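Local coordinates for protein cellulosomal scaffoldin (Bacteroides cellulosolvens, PDB 1TYJ) that probably binds dockerin modules through its type-II cohesin domain, a beta sandwich, and so takes part in assembling the cellulosome, at residues L66-F71 / F88-M93; I126-F131 / G165-K170. All coordinates share one frame; numbering follows the deposited sequence. Where two conformers were deposited one is given.

Contact 1: residues L66-F71 / F88-M93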
loop_
_atom_site.group_PDB
_atom_site.type_symbol
_atom_site.label_atom_id
_atom_site.label_comp_id
_atom_site.label_asym_id
_atom_site.label_seq_id
_atom_site.Cartn_x
_atom_site.Cartn_y
_atom_site.Cartn_z
ATOM N N LEU A 66 -9.165 -5.817 5.090
ATOM C CA LEU A 66 -8.920 -5.403 6.470
ATOM C C LEU A 66 -9.222 -3.915 6.689
ATOM O O LEU A 66 -9.357 -3.136 5.733
ATOM C CB LEU A 66 -7.441 -5.666 6.849
ATOM C CG LEU A 66 -7.005 -7.138 6.760
ATOM C CD1 LEU A 66 -5.601 -7.327 7.407
ATOM C CD2 LEU A 66 -8.038 -8.074 7.374
ATOM N N LEU A 67 -9.313 -3.523 7.964
ATOM C CA LEU A 67 -9.586 -2.116 8.317
ATOM C C LEU A 67 -10.958 -1.670 7.804
ATOM O O LEU A 67 -11.194 -0.501 7.498
ATOM C CB LEU A 67 -8.440 -1.206 7.835
ATOM C CG LEU A 67 -7.057 -1.615 8.367
ATOM C CD1 LEU A 67 -5.972 -0.677 7.787
ATOM C CD2 LEU A 67 -7.030 -1.649 9.906
ATOM N N GLN A 68 -11.890 -2.630 7.746
ATOM C CA GLN A 68 -13.242 -2.357 7.228
ATOM C C GLN A 68 -14.304 -2.477 8.309
ATOM O O GLN A 68 -15.467 -2.241 8.030
ATOM C CB GLN A 68 -13.575 -3.260 6.017
ATOM C CG GLN A 68 -12.634 -2.965 4.832
ATOM C CD GLN A 68 -12.719 -1.514 4.315
ATOM O OE1 GLN A 68 -11.691 -0.852 4.062
ATOM N NE2 GLN A 68 -13.947 -1.027 4.103
ATOM N N GLY A 69 -13.881 -2.779 9.534
ATOM C CA GLY A 69 -14.779 -2.791 10.687
ATOM C C GLY A 69 -15.274 -1.398 11.073
ATOM O O GLY A 69 -14.660 -0.370 10.716
ATOM N N ARG A 70 -16.368 -1.363 11.846
ATOM C CA ARG A 70 -17.018 -0.114 12.206
ATOM C C ARG A 70 -16.361 0.448 13.457
ATOM O O ARG A 70 -17.014 0.540 14.527
ATOM C CB ARG A 70 -18.523 -0.355 12.512
ATOM C CG ARG A 70 -19.395 -0.745 11.334
ATOM C CD ARG A 70 -20.060 0.463 10.710
ATOM N NE ARG A 70 -19.172 1.100 9.739
ATOM C CZ ARG A 70 -19.578 1.792 8.677
ATOM N NH1 ARG A 70 -20.882 1.935 8.421
ATOM N NH2 ARG A 70 -18.673 2.329 7.861
ATOM N N PHE A 71 -15.076 0.786 13.356
ATOM C CA PHE A 71 -14.333 1.305 14.504
ATOM C C PHE A 71 -13.723 2.673 14.173
ATOM O O PHE A 71 -12.584 2.975 14.565
ATOM C CB PHE A 71 -13.266 0.299 14.988
ATOM C CG PHE A 71 -13.761 -1.150 15.022
ATOM C CD1 PHE A 71 -13.137 -2.124 14.252
ATOM C CD2 PHE A 71 -14.835 -1.506 15.807
ATOM C CE1 PHE A 71 -13.608 -3.446 14.258
ATOM C CE2 PHE A 71 -15.315 -2.830 15.829
ATOM C CZ PHE A 71 -14.714 -3.786 15.048
ATOM N N PHE A 88 0.227 7.170 1.931
ATOM C CA PHE A 88 -1.157 7.051 2.366
ATOM C C PHE A 88 -1.248 6.092 3.527
ATOM O O PHE A 88 -0.304 5.341 3.829
ATOM C CB PHE A 88 -2.046 6.545 1.191
ATOM C CG PHE A 88 -1.593 5.199 0.615
ATOM C CD1 PHE A 88 -2.208 3.997 1.048
ATOM C CD2 PHE A 88 -0.566 5.138 -0.345
ATOM C CE1 PHE A 88 -1.813 2.758 0.531
ATOM C CE2 PHE A 88 -0.139 3.904 -0.849
ATOM C CZ PHE A 88 -0.761 2.712 -0.429
ATOM N N GLY A 89 -2.397 6.080 4.177
ATOM C CA GLY A 89 -2.533 5.191 5.323
ATOM C C GLY A 89 -3.996 5.095 5.700
ATOM O O GLY A 89 -4.836 5.899 5.244
ATOM N N ARG A 90 -4.285 4.139 6.582
ATOM C CA ARG A 90 -5.627 3.968 7.112
ATOM C C ARG A 90 -5.514 3.343 8.487
ATOM O O ARG A 90 -4.664 2.474 8.719
ATOM C CB ARG A 90 -6.471 3.081 6.185
ATOM C CG ARG A 90 -7.916 2.838 6.709
ATOM C CD ARG A 90 -8.738 2.174 5.592
ATOM N NE ARG A 90 -10.042 1.707 6.066
ATOM C CZ ARG A 90 -11.172 2.416 5.946
ATOM N NH1 ARG A 90 -11.159 3.638 5.387
ATOM N NH2 ARG A 90 -12.332 1.896 6.372
ATOM N N LEU A 91 -6.322 3.824 9.412
ATOM C CA LEU A 91 -6.265 3.291 10.786
ATOM C C LEU A 91 -7.612 3.356 11.478
ATOM O O LEU A 91 -8.456 4.186 11.147
ATOM C CB LEU A 91 -5.206 4.012 11.601
ATOM C CG LEU A 91 -5.410 5.498 11.767
ATOM C CD1 LEU A 91 -6.255 5.878 12.972
ATOM C CD2 LEU A 91 -4.012 6.138 11.879
ATOM N N TYR A 92 -7.800 2.455 12.436
ATOM C CA TYR A 92 -8.986 2.521 13.246
ATOM C C TYR A 92 -8.737 3.528 14.356
ATOM O O TYR A 92 -7.754 3.398 15.108
ATOM C CB TYR A 92 -9.217 1.175 13.884
ATOM C CG TYR A 92 -9.764 0.071 13.022
ATOM C CD1 TYR A 92 -9.271 -1.218 13.157
ATOM C CD2 TYR A 92 -10.783 0.320 12.086
ATOM C CE1 TYR A 92 -9.834 -2.294 12.408
ATOM C CE2 TYR A 92 -11.353 -0.750 11.314
ATOM C CZ TYR A 92 -10.833 -2.043 11.490
ATOM O OH TYR A 92 -11.319 -3.124 10.804
ATOM N N MET A 93 -9.622 4.512 14.489
ATOM C CA MET A 93 -9.448 5.499 15.603
ATOM C C MET A 93 -10.082 4.982 16.906
ATOM O O MET A 93 -9.580 5.260 18.000
ATOM C CB MET A 93 -10.027 6.860 15.232
ATOM C CG MET A 93 -9.340 7.520 14.052
ATOM S SD MET A 93 -9.917 9.233 13.781
ATOM C CE MET A 93 -11.540 8.883 13.161
#

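Contact 2: residues I126-F131 / G165-K170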
loop_
_atom_site.group_PDB
_atom_site.type_symbol
_atom_site.label_atom_id
_atom_site.label_comp_id
_atom_site.label_asym_id
_atom_site.label_seq_id
_atom_site.Cartn_x
_atom_site.Cartn_y
_atom_site.Cartn_z
ATOM N N ILE A 126 10.740 -3.889 -14.941
ATOM C CA ILE A 126 10.988 -2.925 -13.893
ATOM C C ILE A 126 10.268 -3.383 -12.632
ATOM O O ILE A 126 9.266 -4.096 -12.699
ATOM C CB ILE A 126 10.474 -1.501 -14.265
ATOM C CG1 ILE A 126 8.945 -1.475 -14.420
ATOM C CG2 ILE A 126 11.119 -0.998 -15.567
ATOM C CD1 ILE A 126 8.351 -0.032 -14.532
ATOM N N LYS A 127 10.814 -3.011 -11.482
ATOM C CA LYS A 127 10.128 -3.203 -10.201
ATOM C C LYS A 127 8.795 -2.451 -10.297
ATOM O O LYS A 127 8.758 -1.291 -10.712
ATOM C CB LYS A 127 10.989 -2.645 -9.067
ATOM C CG LYS A 127 12.227 -3.490 -8.764
ATOM C CD LYS A 127 13.130 -2.664 -7.826
ATOM C CE LYS A 127 14.365 -3.441 -7.372
ATOM N NZ LYS A 127 15.142 -2.613 -6.380
ATOM N N LEU A 128 7.699 -3.082 -9.908
ATOM C CA LEU A 128 6.431 -2.329 -10.017
ATOM C C LEU A 128 6.431 -1.103 -9.083
ATOM O O LEU A 128 5.950 0.000 -9.448
ATOM C CB LEU A 128 5.250 -3.237 -9.701
ATOM C CG LEU A 128 3.868 -2.562 -9.806
ATOM C CD1 LEU A 128 3.681 -1.909 -11.194
ATOM C CD2 LEU A 128 2.751 -3.589 -9.547
ATOM N N ALA A 129 6.949 -1.299 -7.880
ATOM C CA ALA A 129 7.082 -0.216 -6.906
ATOM C C ALA A 129 8.044 -0.667 -5.832
ATOM O O ALA A 129 8.377 -1.856 -5.759
ATOM C CB ALA A 129 5.708 0.121 -6.292
ATOM N N THR A 130 8.461 0.277 -4.997
ATOM C CA THR A 130 9.269 -0.024 -3.829
ATOM C C THR A 130 8.700 0.664 -2.574
ATOM O O THR A 130 8.228 1.797 -2.653
ATOM C CB THR A 130 10.745 0.452 -4.065
ATOM O OG1 THR A 130 10.784 1.863 -4.233
ATOM C CG2 THR A 130 11.359 -0.229 -5.297
ATOM N N PHE A 131 8.744 -0.013 -1.424
ATOM C CA PHE A 131 8.452 0.670 -0.179
ATOM C C PHE A 131 9.768 1.323 0.289
ATOM O O PHE A 131 10.781 0.624 0.462
ATOM C CB PHE A 131 8.012 -0.349 0.872
ATOM C CG PHE A 131 6.678 -0.995 0.585
ATOM C CD1 PHE A 131 6.612 -2.197 -0.113
ATOM C CD2 PHE A 131 5.500 -0.445 1.093
ATOM C CE1 PHE A 131 5.358 -2.843 -0.358
ATOM C CE2 PHE A 131 4.235 -1.067 0.874
ATOM C CZ PHE A 131 4.165 -2.267 0.140
ATOM N N GLY A 165 7.556 -7.385 -6.734
ATOM C CA GLY A 165 8.264 -7.944 -7.889
ATOM C C GLY A 165 8.169 -7.112 -9.157
ATOM O O GLY A 165 7.752 -5.930 -9.143
ATOM N N LEU A 166 8.618 -7.732 -10.252
ATOM C CA LEU A 166 8.744 -7.023 -11.514
ATOM C C LEU A 166 7.527 -7.155 -12.426
ATOM O O LEU A 166 6.730 -8.098 -12.319
ATOM C CB LEU A 166 9.961 -7.568 -12.280
ATOM C CG LEU A 166 11.300 -7.662 -11.557
ATOM C CD1 LEU A 166 12.424 -7.862 -12.610
ATOM C CD2 LEU A 166 11.642 -6.563 -10.653
ATOM N N ILE A 167 7.423 -6.208 -13.350
ATOM C CA ILE A 167 6.509 -6.321 -14.467
ATOM C C ILE A 167 7.349 -6.280 -15.757
ATOM O O ILE A 167 8.484 -5.764 -15.780
ATOM C CB ILE A 167 5.434 -5.181 -14.463
ATOM C CG1 ILE A 167 6.094 -3.795 -14.455
ATOM C CG2 ILE A 167 4.481 -5.398 -13.263
ATOM C CD1 ILE A 167 5.123 -2.609 -14.788
ATOM N N TYR A 168 6.781 -6.863 -16.792
ATOM C CA TYR A 168 7.463 -7.092 -18.062
ATOM C C TYR A 168 6.565 -6.700 -19.226
ATOM O O TYR A 168 5.336 -6.696 -19.082
ATOM C CB TYR A 168 7.734 -8.578 -18.184
ATOM C CG TYR A 168 8.598 -9.144 -17.077
ATOM C CD1 TYR A 168 8.024 -9.810 -15.989
ATOM C CD2 TYR A 168 9.997 -9.019 -17.131
ATOM C CE1 TYR A 168 8.839 -10.321 -14.970
ATOM C CE2 TYR A 168 10.791 -9.525 -16.129
ATOM C CZ TYR A 168 10.219 -10.193 -15.064
ATOM O OH TYR A 168 11.047 -10.707 -14.067
ATOM N N PRO A 169 7.163 -6.398 -20.388
ATOM C CA PRO A 169 6.334 -6.089 -21.550
ATOM C C PRO A 169 5.663 -7.319 -22.142
ATOM O O PRO A 169 6.249 -8.414 -22.122
ATOM C CB PRO A 169 7.348 -5.525 -22.561
ATOM C CG PRO A 169 8.666 -6.239 -22.197
ATOM C CD PRO A 169 8.612 -6.297 -20.676
ATOM N N LYS A 170 4.464 -7.150 -22.694
ATOM C CA LYS A 170 3.851 -8.193 -23.507
ATOM C C LYS A 170 4.656 -8.366 -24.788
ATOM O O LYS A 170 4.770 -9.468 -25.332
ATOM C CB LYS A 170 2.421 -7.799 -23.856
ATOM C CG LYS A 170 1.394 -8.443 -22.968
ATOM C CD LYS A 170 0.105 -7.652 -23.004
ATOM C CE LYS A 170 -1.062 -8.381 -22.347
ATOM N NZ LYS A 170 -2.315 -7.534 -22.352
ATOM O OXT LYS A 170 5.232 -7.389 -25.279
#

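Contact 1: residues L66-F71 / F88-M93
Tyr92 stands between Leu67 and Phe71, one at each face of its ring. The contact packs the loop between strands 62-63 and 73-77 onto the end of strand 85-92 of the cohesin beta sandwich. This aromatic part is tight. Phe71 meets the tyrosine edge-to-face, with planes at 81°, and its CD1 lies over the ring centre, 3.6 Å from Tyr92 CZ. Leu67 CD2 makes a CH-pi contact with the other face, set toward the rim at 3.8 Å from Tyr92 CE1. At the tip, Tyr92 OH accepts a hydrogen bond from Gly69 N at 2.9 Å, and Glu105 is its second partner. An alanine in place of Tyr92 would probably open a gap between Leu67 CD2 and Phe71 CD1 and leave Gly69 N without its hydroxyl acceptor. Tyr98 also meets both rings.

The solvent side is looser: Gln68 is exposed, and its OE1 lies over one face of the Arg90 guanidinium, 3.6 Å from Arg90 NE. The amide and guanidinium planes are 10° apart. Buried Arg90 is held firmly. With CG anti to the backbone N (chi1 179°) and the chain extended from there to NE, its guanidinium reaches the Leu67 carbonyl. Arg90 NH1 forms a salt bridge with Asp75. The other two nitrogens grip one backbone oxygen side-on: Arg90 NE and NH2 each donate to Leu67 O at 2.9 Å, in the guanidinium plane.

Contact 2: residues I126-F131 / G165-K170
Ile126 and Ile167 lie side by side and point the same way. Their CG1 atoms touch, Ile126 CG1 to Ile167 CG1, at 3.7 Å. Both residues hold CG1 between the backbone N and the carbonyl carbon (chi1 64° and 56°), which puts the two CG1 atoms next to each other. Ile167 CD1 also comes near Ile126 CG1. Leu128 crosses Ile167 obliquely. Its CD1 reaches Ile167 CD1 at 3.9 Å and lies near Ile167 CG2 as well. Val18 and Leu44, from strands 17-25 and 44-48, touch both Leu128 and Ile167, so this apolar group faces the other sheet of the sandwich.

The backbones form an antiparallel pair within one sheet of the beta sandwich, where strand 166-169 lies between strand 126-131 and the short strand 11-12. Ile126 and Ile167 are a hydrogen-bonded pair: Ile126 N donates to Ile167 O at 3.1 Å, and Ile167 N donates back to Ile126 O at 2.9 Å. Lys127 and Leu166 follow as a non-hydrogen-bonded pair, with CA atoms 4.3 Å apart. Strand 126-131 is then interrupted at Leu128. Even so, Leu128 N gives a nearly straight bond to Gly165 O at 2.9 Å, with an N-H...O angle of 172°.

Lys127 and Leu166 have diverging side chains, but the end of Leu166 still reaches the base of Lys127. The lysine chain is extended beyond CG, and Lys127 NZ is carried away from the leucine. The touch falls on the aliphatic part, where Leu166 CD2 packs against Lys127 CG at 3.7 Å.

From the N terminus, the chain first forms strands 2-7 to 62-63 and then enters the loop that holds 66-71. Contact 1 closes 17 residues later, when strand 85-92 returns beside 73-77. The chain then passes through helix 95-100 and strand 108-117 before contact 2 opens at 126-131. Contact 2 closes the longer connection through strands 144-148 and 160-161, at the C-terminal strand 166-169. The two contacts follow in series and neither nest nor cross. The centres of contact 1 and contact 2 are about 28 Å apart. They lie on opposite sides of the chain's centre. Both reach the same sheet, where strand 30-38 pairs with both 85-92 and 126-131.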